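Local coordinates for lactaldehyde dehydrogenase (Escherichia coli, PDB 2IMP), which oxidises L-lactaldehyde from L-fucose and L-rhamnose breakdown to L-lactate, and also glycolaldehyde to glycolate, with NAD+ as hydride acceptor, at residues D21-V26 / R37-Q42; E85-I90 / V103-T108. All blocks are in the same frame, centred on the assembly; numbering follows the deposited sequence.

Interaction 1 (D21-V26 / R37-Q42); sequences DAWIDV and RIPDGQ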
loop_
_atom_site.group_PDB
_atom_site.type_symbol
_atom_site.label_atom_id
_atom_site.label_comp_id
_atom_site.label_asym_id
_atom_site.label_seq_id
_atom_site.Cartn_x
_atom_site.Cartn_y
_atom_site.Cartn_z
ATOM N N ASP A 21 12.439 26.948 -43.661
ATOM C CA ASP A 21 13.533 27.878 -43.925
ATOM C C ASP A 21 14.103 28.540 -42.663
ATOM O O ASP A 21 15.204 29.095 -42.682
ATOM C CB ASP A 21 13.069 28.972 -44.891
ATOM C CG ASP A 21 12.795 28.443 -46.284
ATOM O OD1 ASP A 21 12.234 29.203 -47.103
ATOM O OD2 ASP A 21 13.149 27.275 -46.562
ATOM N N ALA A 22 13.339 28.475 -41.577
ATOM C CA ALA A 22 13.758 29.074 -40.322
ATOM C C ALA A 22 14.465 28.114 -39.347
ATOM O O ALA A 22 13.983 27.013 -39.068
ATOM C CB ALA A 22 12.562 29.718 -39.635
ATOM N N TRP A 23 15.618 28.552 -38.859
ATOM C CA TRP A 23 16.396 27.780 -37.909
ATOM C C TRP A 23 16.726 28.564 -36.631
ATOM O O TRP A 23 16.747 29.791 -36.632
ATOM C CB TRP A 23 17.717 27.312 -38.527
ATOM C CG TRP A 23 17.584 26.368 -39.673
ATOM C CD1 TRP A 23 17.379 26.693 -40.982
ATOM C CD2 TRP A 23 17.676 24.940 -39.620
ATOM N NE1 TRP A 23 17.342 25.555 -41.750
ATOM C CE2 TRP A 23 17.518 24.468 -40.943
ATOM C CE3 TRP A 23 17.871 24.015 -38.588
ATOM C CZ2 TRP A 23 17.556 23.101 -41.259
ATOM C CZ3 TRP A 23 17.910 22.658 -38.902
ATOM C CH2 TRP A 23 17.750 22.217 -40.229
ATOM N N ILE A 24 16.963 27.839 -35.550
ATOM C CA ILE A 24 17.326 28.457 -34.288
ATOM C C ILE A 24 18.780 28.126 -33.916
ATOM O O ILE A 24 19.160 26.954 -33.872
ATOM C CB ILE A 24 16.401 27.980 -33.146
ATOM C CG1 ILE A 24 14.951 28.366 -33.450
ATOM C CG2 ILE A 24 16.843 28.591 -31.828
ATOM C CD1 ILE A 24 13.953 27.891 -32.404
ATOM N N ASP A 25 19.587 29.152 -33.684
ATOM C CA ASP A 25 20.975 28.915 -33.325
ATOM C C ASP A 25 21.178 28.468 -31.869
ATOM O O ASP A 25 20.611 29.051 -30.951
ATOM C CB ASP A 25 21.830 30.176 -33.544
ATOM C CG ASP A 25 22.029 30.514 -35.011
ATOM O OD1 ASP A 25 22.359 29.609 -35.805
ATOM O OD2 ASP A 25 21.871 31.700 -35.364
ATOM N N VAL A 26 21.965 27.417 -31.683
ATOM C CA VAL A 26 22.299 26.963 -30.346
ATOM C C VAL A 26 23.716 27.459 -29.999
ATOM O O VAL A 26 24.690 27.111 -30.667
ATOM C CB VAL A 26 22.232 25.429 -30.231
ATOM C CG1 VAL A 26 22.625 24.999 -28.827
ATOM C CG2 VAL A 26 20.816 24.950 -30.547
ATOM N N ARG A 37 22.395 24.057 -34.805
ATOM C CA ARG A 37 21.149 24.676 -35.199
ATOM C C ARG A 37 19.971 23.685 -35.230
ATOM O O ARG A 37 20.114 22.542 -35.668
ATOM C CB ARG A 37 21.297 25.341 -36.573
ATOM C CG ARG A 37 22.071 26.661 -36.552
ATOM C CD ARG A 37 21.937 27.402 -37.878
ATOM N NE ARG A 37 22.830 26.867 -38.902
ATOM C CZ ARG A 37 24.100 27.236 -39.046
ATOM N NH1 ARG A 37 24.624 28.147 -38.237
ATOM N NH2 ARG A 37 24.849 26.689 -39.994
ATOM N N ILE A 38 18.821 24.128 -34.738
ATOM C CA ILE A 38 17.644 23.282 -34.742
ATOM C C ILE A 38 16.476 23.920 -35.484
ATOM O O ILE A 38 16.373 25.145 -35.570
ATOM C CB ILE A 38 17.168 22.941 -33.308
ATOM C CG1 ILE A 38 16.875 24.228 -32.538
ATOM C CG2 ILE A 38 18.210 22.092 -32.603
ATOM C CD1 ILE A 38 16.164 23.999 -31.218
ATOM N N PRO A 39 15.588 23.093 -36.034
ATOM C CA PRO A 39 14.455 23.663 -36.751
ATOM C C PRO A 39 13.540 24.525 -35.881
ATOM O O PRO A 39 13.326 24.238 -34.700
ATOM C CB PRO A 39 13.738 22.431 -37.309
ATOM C CG PRO A 39 14.189 21.312 -36.435
ATOM C CD PRO A 39 15.628 21.632 -36.186
ATOM N N ASP A 40 13.045 25.609 -36.468
ATOM C CA ASP A 40 12.101 26.461 -35.774
ATOM C C ASP A 40 10.713 25.806 -35.908
ATOM O O ASP A 40 9.797 26.339 -36.535
ATOM C CB ASP A 40 12.109 27.873 -36.381
ATOM C CG ASP A 40 11.245 28.854 -35.601
ATOM O OD1 ASP A 40 11.098 28.681 -34.376
ATOM O OD2 ASP A 40 10.722 29.813 -36.209
ATOM N N GLY A 41 10.635 24.603 -35.342
ATOM C CA GLY A 41 9.435 23.792 -35.377
ATOM C C GLY A 41 8.122 24.512 -35.193
ATOM O O GLY A 41 8.048 25.572 -34.577
ATOM N N GLN A 42 7.077 23.916 -35.743
ATOM C CA GLN A 42 5.739 24.472 -35.651
ATOM C C GLN A 42 4.722 23.422 -35.182
ATOM O O GLN A 42 5.035 22.231 -35.135
ATOM C CB GLN A 42 5.316 25.033 -37.018
ATOM C CG GLN A 42 6.246 26.120 -37.568
ATOM C CD GLN A 42 6.193 27.405 -36.758
ATOM O OE1 GLN A 42 5.119 27.956 -36.529
ATOM N NE2 GLN A 42 7.356 27.892 -36.328
#
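Ala-22 O is held by two N-H groups: Asp-40 N, at 3.1 Å, and the indole NE1 of Trp-18. The amide of Asp-40 comes in above the carbonyl plane, 37° out of it. Beyond this bond the backbones pair at Ile-24 and Ile-38, with Ile-24 N to Ile-38 O at 2.8 Å, nearly along the C=O axis, and Ile-38 N to Ile-24 O at 3.0 Å. This is a hydrogen-bonded pair of the beta hairpin formed by strands 23-27 and 34-39; strand 23-27 is outermost in a four-stranded sheet, and strand 34-39 pairs on its other edge with strand 5-11. Ile-24 and Ile-38 share a face of the sheet, packing Ile-24 CB against Ile-38 CG1 at 3.8 Å, and Pro-182 adds to that side at Ile-38. Asp-25 and Arg-37 lie side by side on the opposite face. OD1 of Asp-25 rests against Arg-37 CG and CD and makes a long salt bridge to NH1 (3.6 Å) at the guanidinium edge, the two flat groups standing 76° apart. The arginine bends between CG and CD (chi3 -80°), and its NE bonds Gln-6 OE1 on strand 5-11. An alanine in place of Arg-37 would probably leave both the Asp-25 carboxylate and Gln-6 OE1 without this partner. Trp-23 brings CE3 to within 3.4 Å of Ile-38 C, and its CZ3 touches Pro-39 CD. Past the strand, Asp-40 centres an inverse gamma turn; its OD1 meets Ile-24 CD1 at 3.6 Å and pairs with Arg-208.

Interaction 2 (E85-I90 / V103-T108); sequences EISALI and VEVAFT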
loop_
_atom_site.group_PDB
_atom_site.type_symbol
_atom_site.label_atom_id
_atom_site.label_comp_id
_atom_site.label_asym_id
_atom_site.label_seq_id
_atom_site.Cartn_x
_atom_site.Cartn_y
_atom_site.Cartn_z
ATOM N N GLU A 85 30.708 11.425 -24.361
ATOM C CA GLU A 85 30.214 12.194 -25.493
ATOM C C GLU A 85 29.022 13.102 -25.101
ATOM O O GLU A 85 28.978 14.285 -25.452
ATOM C CB GLU A 85 29.775 11.253 -26.619
ATOM C CG GLU A 85 29.357 11.957 -27.902
ATOM C CD GLU A 85 28.587 11.046 -28.853
ATOM O OE1 GLU A 85 28.989 9.872 -29.034
ATOM O OE2 GLU A 85 27.578 11.514 -29.428
ATOM N N ILE A 86 28.066 12.517 -24.379
ATOM C CA ILE A 86 26.891 13.244 -23.920
ATOM C C ILE A 86 27.237 14.316 -22.854
ATOM O O ILE A 86 26.687 15.419 -22.861
ATOM C CB ILE A 86 25.835 12.255 -23.353
ATOM C CG1 ILE A 86 25.450 11.245 -24.441
ATOM C CG2 ILE A 86 24.596 13.003 -22.875
ATOM C CD1 ILE A 86 24.538 10.141 -23.959
ATOM N N SER A 87 28.150 13.969 -21.948
ATOM C CA SER A 87 28.588 14.905 -20.921
ATOM C C SER A 87 29.166 16.186 -21.549
ATOM O O SER A 87 28.885 17.300 -21.096
ATOM C CB SER A 87 29.658 14.264 -20.033
ATOM O OG SER A 87 29.136 13.171 -19.302
ATOM N N ALA A 88 29.973 15.994 -22.593
ATOM C CA ALA A 88 30.578 17.107 -23.306
ATOM C C ALA A 88 29.508 17.997 -23.965
ATOM O O ALA A 88 29.622 19.227 -23.977
ATOM C CB ALA A 88 31.559 16.581 -24.365
ATOM N N LEU A 89 28.474 17.355 -24.510
ATOM C CA LEU A 89 27.380 18.093 -25.120
ATOM C C LEU A 89 26.695 18.990 -24.089
ATOM O O LEU A 89 26.404 20.159 -24.354
ATOM C CB LEU A 89 26.353 17.136 -25.728
ATOM C CG LEU A 89 26.813 16.318 -26.935
ATOM C CD1 LEU A 89 25.730 15.315 -27.321
ATOM C CD2 LEU A 89 27.129 17.259 -28.097
ATOM N N ILE A 90 26.463 18.428 -22.904
ATOM C CA ILE A 90 25.839 19.182 -21.827
ATOM C C ILE A 90 26.732 20.359 -21.379
ATOM O O ILE A 90 26.262 21.490 -21.224
ATOM C CB ILE A 90 25.534 18.264 -20.619
ATOM C CG1 ILE A 90 24.580 17.145 -21.059
ATOM C CG2 ILE A 90 24.922 19.077 -19.480
ATOM C CD1 ILE A 90 24.233 16.156 -19.957
ATOM N N VAL A 103 28.114 13.517 -13.734
ATOM C CA VAL A 103 27.180 12.984 -12.760
ATOM C C VAL A 103 25.747 12.913 -13.333
ATOM O O VAL A 103 25.072 11.888 -13.215
ATOM C CB VAL A 103 27.182 13.830 -11.465
ATOM C CG1 VAL A 103 26.031 13.413 -10.563
ATOM C CG2 VAL A 103 28.506 13.633 -10.729
ATOM N N GLU A 104 25.307 13.997 -13.969
ATOM C CA GLU A 104 23.979 13.996 -14.567
ATOM C C GLU A 104 23.769 12.807 -15.537
ATOM O O GLU A 104 22.753 12.118 -15.473
ATOM C CB GLU A 104 23.713 15.299 -15.323
ATOM C CG GLU A 104 22.278 15.385 -15.830
ATOM C CD GLU A 104 21.992 16.630 -16.652
ATOM O OE1 GLU A 104 22.787 17.589 -16.587
ATOM O OE2 GLU A 104 20.959 16.647 -17.354
ATOM N N VAL A 105 24.736 12.583 -16.425
ATOM C CA VAL A 105 24.641 11.476 -17.373
ATOM C C VAL A 105 24.575 10.092 -16.685
ATOM O O VAL A 105 23.708 9.274 -16.990
ATOM C CB VAL A 105 25.821 11.498 -18.375
ATOM C CG1 VAL A 105 25.789 10.241 -19.260
ATOM C CG2 VAL A 105 25.732 12.754 -19.247
ATOM N N ALA A 106 25.498 9.848 -15.757
ATOM C CA ALA A 106 25.495 8.589 -15.027
ATOM C C ALA A 106 24.186 8.403 -14.214
ATOM O O ALA A 106 23.604 7.322 -14.194
ATOM C CB ALA A 106 26.700 8.526 -14.105
ATOM N N PHE A 107 23.743 9.477 -13.565
ATOM C CA PHE A 107 22.508 9.447 -12.785
ATOM C C PHE A 107 21.273 9.154 -13.666
ATOM O O PHE A 107 20.381 8.403 -13.272
ATOM C CB PHE A 107 22.304 10.785 -12.062
ATOM C CG PHE A 107 21.095 10.817 -11.160
ATOM C CD1 PHE A 107 21.077 10.095 -9.971
ATOM C CD2 PHE A 107 19.977 11.579 -11.495
ATOM C CE1 PHE A 107 19.952 10.128 -9.128
ATOM C CE2 PHE A 107 18.848 11.617 -10.659
ATOM C CZ PHE A 107 18.838 10.897 -9.479
ATOM N N THR A 108 21.243 9.765 -14.850
ATOM C CA THR A 108 20.154 9.554 -15.786
ATOM C C THR A 108 20.005 8.063 -16.176
ATOM O O THR A 108 18.895 7.528 -16.226
ATOM C CB THR A 108 20.354 10.416 -17.055
ATOM O OG1 THR A 108 20.317 11.797 -16.689
ATOM C CG2 THR A 108 19.258 10.153 -18.075
#
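Val-105 faces helix 83-94 and presents one methyl to three of its residues. Starting at CB, the first neighbour is Ser-87 OG, 3.8 Å away. One bond further out, CG2 comes to 3.4 Å from that same oxygen, which is already bonded to Ala-83 O one turn back on its own helix. CG2 also meets Ile-86 CG2 and Ile-90 CD1, each at 3.8 Å, so this one methyl touches two isoleucines and a serine. It is placed there by the valine's first torsion: CG1 is anti to the backbone N (chi1 174°), which sets CG2 beside that N and anti to the carbonyl carbon. Ile-90 makes a second contact, with CG2 and CD1 both against Glu-104 OE1, CG2 at 3.9 Å. The glutamate extends from a CG anti to its backbone N, and its carboxylate is buried but well satisfied: OE1 pairs with Lys-96 NZ and OE2 accepts from Phe-157 N. Lying by the first turn of helix 155-168, the carboxylate is likely to be favoured in its charged form. At the other end of the residue, Glu-104 O is shared by Thr-108 OG1 (2.7 Å) and Thr-108 N, which reach it from opposite faces of the carbonyl plane. Glu-104 also touches Phe-154, a residue of the lactate pocket, and its side chain is about 7 Å from the bound lactate at the nearest atoms. The two segments cross at 128°, their axes 9.3 Å apart. Helix 183-195 packs on Ile-86 and Ile-90 from the one helix, while helix 155-168 receives Glu-104 and Thr-108 from the other and meets Ile-90 through Phe-156.

Interactions 1 and 2 hold different elements and have no atoms in common; their centres lie 24 Å apart and their nearest atoms about 8 Å. Interaction 1 is partly exposed, at the border of a small sheet toward the outside of the chain, and is held mainly by backbone hydrogen bonds, with a long salt bridge and apolar contacts around them. Interaction 2 is buried between helices and has only van der Waals contact across it, the polar ends of Ser-87 and Glu-104 being bonded to residues outside the two segments. Both come near ligand sites: Ile-38 of interaction 1 lies by Glu-179, an NAD+-binding residue, and Glu-104 of interaction 2 lies behind the lactate pocket.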